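Local structure of microcin B17-processing protein McbB (Escherichia coli str. K-12 substr. MG1655, 6GRH) at residues S102-P105 / H106-S109; Q114-D118 / G119-S123. The protein takes part in antibiotic biosynthesis, being needed to process the inactive microcin B17 precursor McbA into the active peptide. All coordinates share one frame; numbering follows the deposited sequence.

Interaction 1 (S102-P105 / H106-S109)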
loop_
_atom_site.group_PDB
_atom_site.type_symbol
_atom_site.label_atom_id
_atom_site.label_comp_id
_atom_site.label_asym_id
_atom_site.label_seq_id
_atom_site.Cartn_x
_atom_site.Cartn_y
_atom_site.Cartn_z
ATOM N N SER B 102 -26.799 -19.956 4.195
ATOM C CA SER B 102 -25.701 -20.696 3.553
ATOM C C SER B 102 -26.160 -21.724 2.568
ATOM O O SER B 102 -27.280 -22.232 2.666
ATOM C CB SER B 102 -24.841 -21.389 4.628
ATOM O OG SER B 102 -23.627 -21.880 4.090
ATOM N N ASP B 103 -25.274 -22.041 1.631
ATOM C CA ASP B 103 -25.444 -23.194 0.745
ATOM C C ASP B 103 -24.950 -24.483 1.371
ATOM O O ASP B 103 -25.186 -25.549 0.818
ATOM C CB ASP B 103 -24.795 -22.948 -0.634
ATOM C CG ASP B 103 -23.253 -22.812 -0.601
ATOM O OD1 ASP B 103 -22.614 -22.730 0.470
ATOM O OD2 ASP B 103 -22.671 -22.729 -1.714
ATOM N N VAL B 104 -24.284 -24.406 2.524
ATOM C CA VAL B 104 -23.907 -25.605 3.303
ATOM C C VAL B 104 -24.438 -25.488 4.744
ATOM O O VAL B 104 -23.661 -25.530 5.686
ATOM C CB VAL B 104 -22.365 -25.879 3.282
ATOM C CG1 VAL B 104 -21.912 -26.295 1.893
ATOM C CG2 VAL B 104 -21.545 -24.685 3.758
ATOM N N PRO B 105 -25.776 -25.368 4.918
ATOM C CA PRO B 105 -26.308 -25.191 6.274
ATOM C C PRO B 105 -25.958 -26.311 7.238
ATOM O O PRO B 105 -25.844 -26.055 8.426
ATOM C CB PRO B 105 -27.822 -25.127 6.060
ATOM C CG PRO B 105 -28.054 -25.874 4.786
ATOM C CD PRO B 105 -26.856 -25.536 3.925
ATOM N N HIS B 106 -25.818 -27.540 6.737
ATOM C CA HIS B 106 -25.356 -28.678 7.562
ATOM C C HIS B 106 -24.010 -28.459 8.309
ATOM O O HIS B 106 -23.839 -28.974 9.399
ATOM C CB HIS B 106 -25.331 -29.989 6.747
ATOM C CG HIS B 106 -24.552 -29.898 5.467
ATOM N ND1 HIS B 106 -24.990 -29.180 4.369
ATOM C CD2 HIS B 106 -23.356 -30.430 5.115
ATOM C CE1 HIS B 106 -24.107 -29.286 3.394
ATOM N NE2 HIS B 106 -23.106 -30.041 3.821
ATOM N N LEU B 107 -23.094 -27.654 7.754
ATOM C CA LEU B 107 -21.851 -27.266 8.455
ATOM C C LEU B 107 -22.136 -26.543 9.777
ATOM O O LEU B 107 -21.309 -26.555 10.679
ATOM C CB LEU B 107 -20.947 -26.387 7.558
ATOM C CG LEU B 107 -19.688 -25.722 8.167
ATOM C CD1 LEU B 107 -18.703 -26.795 8.667
ATOM C CD2 LEU B 107 -19.018 -24.749 7.165
ATOM N N PHE B 108 -23.313 -25.927 9.887
ATOM C CA PHE B 108 -23.696 -25.145 11.053
ATOM C C PHE B 108 -24.786 -25.789 11.887
ATOM O O PHE B 108 -25.362 -25.116 12.725
ATOM C CB PHE B 108 -24.195 -23.782 10.602
ATOM C CG PHE B 108 -23.196 -23.015 9.819
ATOM C CD1 PHE B 108 -23.271 -22.961 8.444
ATOM C CD2 PHE B 108 -22.161 -22.369 10.462
ATOM C CE1 PHE B 108 -22.343 -22.224 7.711
ATOM C CE2 PHE B 108 -21.231 -21.629 9.742
ATOM C CZ PHE B 108 -21.322 -21.568 8.359
ATOM N N SER B 109 -25.031 -27.076 11.694
ATOM C CA SER B 109 -26.163 -27.729 12.349
ATOM C C SER B 109 -26.041 -27.787 13.885
ATOM O O SER B 109 -27.040 -27.977 14.564
ATOM C CB SER B 109 -26.377 -29.121 11.783
ATOM O OG SER B 109 -25.270 -29.932 12.070
#
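H106 carries its CG between its own backbone N and carbonyl carbon (chi1 53°), a setting that folds the imidazole back over V104, whereas F108 has its CG turned away from the carbonyl carbon (chi1 -58°), which sends the phenyl ring back toward S102. The imidazole reaches V104 through CE1, 3.8 Å from V104 CB, and V104 O lies over one face of the ring. The phenyl ring instead offers its rim: F108 CE1 comes within 3.9 Å of S102 OG, which sits near the ring plane, as does P105 O. L107 CB lies over one face of the same ring, off centre, and makes a looser apolar contact with V104 CG2 at 4.2 Å.

Beneath these side chains the backbone turns tightly. Two bonds step along the chain, L107 N donating to V104 O at 3.0 Å and F108 N to P105 O at 2.9 Å. One step on, H106 O receives both the backbone N and the OG of S109. Before the turn, S102 OG accepts from V104 N at 3.0 Å in a nearly straight bond (164°), and it is also bonded to H144 O, so this buried hydroxyl has two partners. D103 reaches the backbone N atoms of E146 and N147, while F108 packs on I125 and on Y243 and I246 of helix 236-254. The arrangement is an ST turn at the end of strand 97-102 leading directly into a short 3-10 turn, within the connection from that strand to helix 111-115.

Interaction 2 (Q114-D118 / G119-S123)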
loop_
_atom_site.group_PDB
_atom_site.type_symbol
_atom_site.label_atom_id
_atom_site.label_comp_id
_atom_site.label_asym_id
_atom_site.label_seq_id
_atom_site.Cartn_x
_atom_site.Cartn_y
_atom_site.Cartn_z
ATOM N N GLN B 114 -23.848 -24.620 20.299
ATOM C CA GLN B 114 -22.442 -24.460 20.715
ATOM C C GLN B 114 -22.040 -23.029 20.975
ATOM O O GLN B 114 -21.380 -22.737 21.983
ATOM C CB GLN B 114 -21.485 -24.986 19.654
ATOM C CG GLN B 114 -21.473 -26.498 19.513
ATOM C CD GLN B 114 -20.657 -26.961 18.312
ATOM O OE1 GLN B 114 -20.002 -26.157 17.590
ATOM N NE2 GLN B 114 -20.680 -28.271 18.089
ATOM N N TRP B 115 -22.441 -22.137 20.076
ATOM C CA TRP B 115 -21.911 -20.783 20.102
ATOM C C TRP B 115 -22.544 -19.897 21.158
ATOM O O TRP B 115 -22.011 -18.839 21.442
ATOM C CB TRP B 115 -21.930 -20.137 18.705
ATOM C CG TRP B 115 -21.038 -20.857 17.691
ATOM C CD1 TRP B 115 -20.211 -21.920 17.914
ATOM C CD2 TRP B 115 -20.906 -20.540 16.292
ATOM N NE1 TRP B 115 -19.582 -22.291 16.734
ATOM C CE2 TRP B 115 -19.986 -21.461 15.731
ATOM C CE3 TRP B 115 -21.500 -19.591 15.455
ATOM C CZ2 TRP B 115 -19.624 -21.441 14.371
ATOM C CZ3 TRP B 115 -21.129 -19.578 14.083
ATOM C CH2 TRP B 115 -20.217 -20.501 13.576
ATOM N N LYS B 116 -23.637 -20.351 21.785
ATOM C CA LYS B 116 -24.171 -19.696 22.989
ATOM C C LYS B 116 -23.140 -19.603 24.112
ATOM O O LYS B 116 -23.137 -18.626 24.860
ATOM C CB LYS B 116 -25.445 -20.408 23.500
ATOM C CG LYS B 116 -26.634 -20.260 22.572
ATOM C CD LYS B 116 -27.903 -20.875 23.178
ATOM C CE LYS B 116 -29.140 -20.627 22.312
ATOM N NZ LYS B 116 -29.269 -19.219 21.803
ATOM N N CYS B 117 -22.250 -20.580 24.226
ATOM C CA CYS B 117 -21.231 -20.519 25.268
ATOM C C CYS B 117 -20.091 -19.540 24.948
ATOM O O CYS B 117 -19.200 -19.357 25.779
ATOM C CB CYS B 117 -20.705 -21.906 25.596
ATOM S SG CYS B 117 -19.670 -22.648 24.342
ATOM N N ASP B 118 -20.115 -18.941 23.746
ATOM C CA ASP B 118 -19.281 -17.800 23.388
ATOM C C ASP B 118 -20.117 -16.517 23.385
ATOM O O ASP B 118 -19.672 -15.485 22.878
ATOM C CB ASP B 118 -18.671 -18.055 21.998
ATOM C CG ASP B 118 -17.981 -19.425 21.904
ATOM O OD1 ASP B 118 -16.859 -19.584 22.436
ATOM O OD2 ASP B 118 -18.574 -20.371 21.332
ATOM N N GLY B 119 -21.352 -16.580 23.907
ATOM C CA GLY B 119 -22.218 -15.436 23.956
ATOM C C GLY B 119 -22.797 -14.975 22.639
ATOM O O GLY B 119 -23.313 -13.867 22.552
ATOM N N VAL B 120 -22.766 -15.850 21.639
ATOM C CA VAL B 120 -23.257 -15.536 20.302
ATOM C C VAL B 120 -24.683 -16.062 20.118
ATOM O O VAL B 120 -24.899 -17.249 20.239
ATOM C CB VAL B 120 -22.330 -16.154 19.246
ATOM C CG1 VAL B 120 -22.942 -16.032 17.853
ATOM C CG2 VAL B 120 -20.976 -15.458 19.296
ATOM N N PHE B 121 -25.616 -15.154 19.821
ATOM C CA PHE B 121 -27.035 -15.480 19.550
ATOM C C PHE B 121 -27.260 -15.578 18.040
ATOM O O PHE B 121 -27.285 -14.559 17.344
ATOM C CB PHE B 121 -27.943 -14.407 20.161
ATOM C CG PHE B 121 -29.449 -14.623 19.950
ATOM C CD1 PHE B 121 -30.011 -15.893 19.736
ATOM C CD2 PHE B 121 -30.317 -13.516 20.016
ATOM C CE1 PHE B 121 -31.388 -16.045 19.571
ATOM C CE2 PHE B 121 -31.687 -13.663 19.842
ATOM C CZ PHE B 121 -32.235 -14.932 19.622
ATOM N N VAL B 122 -27.345 -16.806 17.534
ATOM C CA VAL B 122 -27.727 -17.056 16.145
ATOM C C VAL B 122 -29.113 -17.670 16.214
ATOM O O VAL B 122 -29.263 -18.755 16.772
ATOM C CB VAL B 122 -26.786 -18.050 15.449
ATOM C CG1 VAL B 122 -27.271 -18.351 14.027
ATOM C CG2 VAL B 122 -25.362 -17.530 15.442
ATOM N N SER B 123 -30.115 -16.973 15.681
ATOM C CA SER B 123 -31.503 -17.425 15.790
ATOM C C SER B 123 -31.842 -18.537 14.809
ATOM O O SER B 123 -32.626 -19.413 15.144
ATOM C CB SER B 123 -32.505 -16.281 15.608
ATOM O OG SER B 123 -32.246 -15.573 14.418
#
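W115 meets the following residues with both its backbone and its side chain. Its carbonyl O accepts from V120 N at 3.1 Å (157° at the hydrogen) and also from D118 N, the two donors arriving from opposite faces of the carbonyl plane. W115 CB packs against V120 CB at 4.0 Å, and further out the indole CE3 lies 4.4 Å from V122 CG2; the indole also rests on I100 and on I246 and L250 of helix 236-254. K116 takes the second backbone bond, its O accepting from G119 N at 2.9 Å. Its side chain runs out alongside F121, and a bend at the last torsion (chi4 -45°) leaves NZ 4.0 Å from F121 CD1. D118 places its CB near G119 N, while its carboxylate makes weak, long ion pairs with K247 and R248. G119 then turns the chain with positive phi (72°), a conformation that suits glycine. V120 N to W115 O and G119 N to K116 O together form a Schellman motif with G119 as C-prime, ending the helix of the beta-alpha-beta unit before strand 122-127.

How the interactions relate
Interactions 1 and 2 follow each other along one beta-alpha-beta unit: interaction 1 leaves strand 97-102 ahead of helix 111-115, and interaction 2 leads from the end of that helix into strand 122-127. Their centres are about 16 Å apart, yet they touch through their aromatic residues, F108 CD2 lying 4.1 Å from W115 CH2. Both rings are buried and both pack on helix 236-254, sharing Y243 and I246. Each contact also has an outer side, marked by H106 and S109 in the first and by F121 in the second. The chemistry differs with position: a serine hydroxyl joins the backbone bonds where the strand ends, whereas main-chain donors alone close the helix terminus.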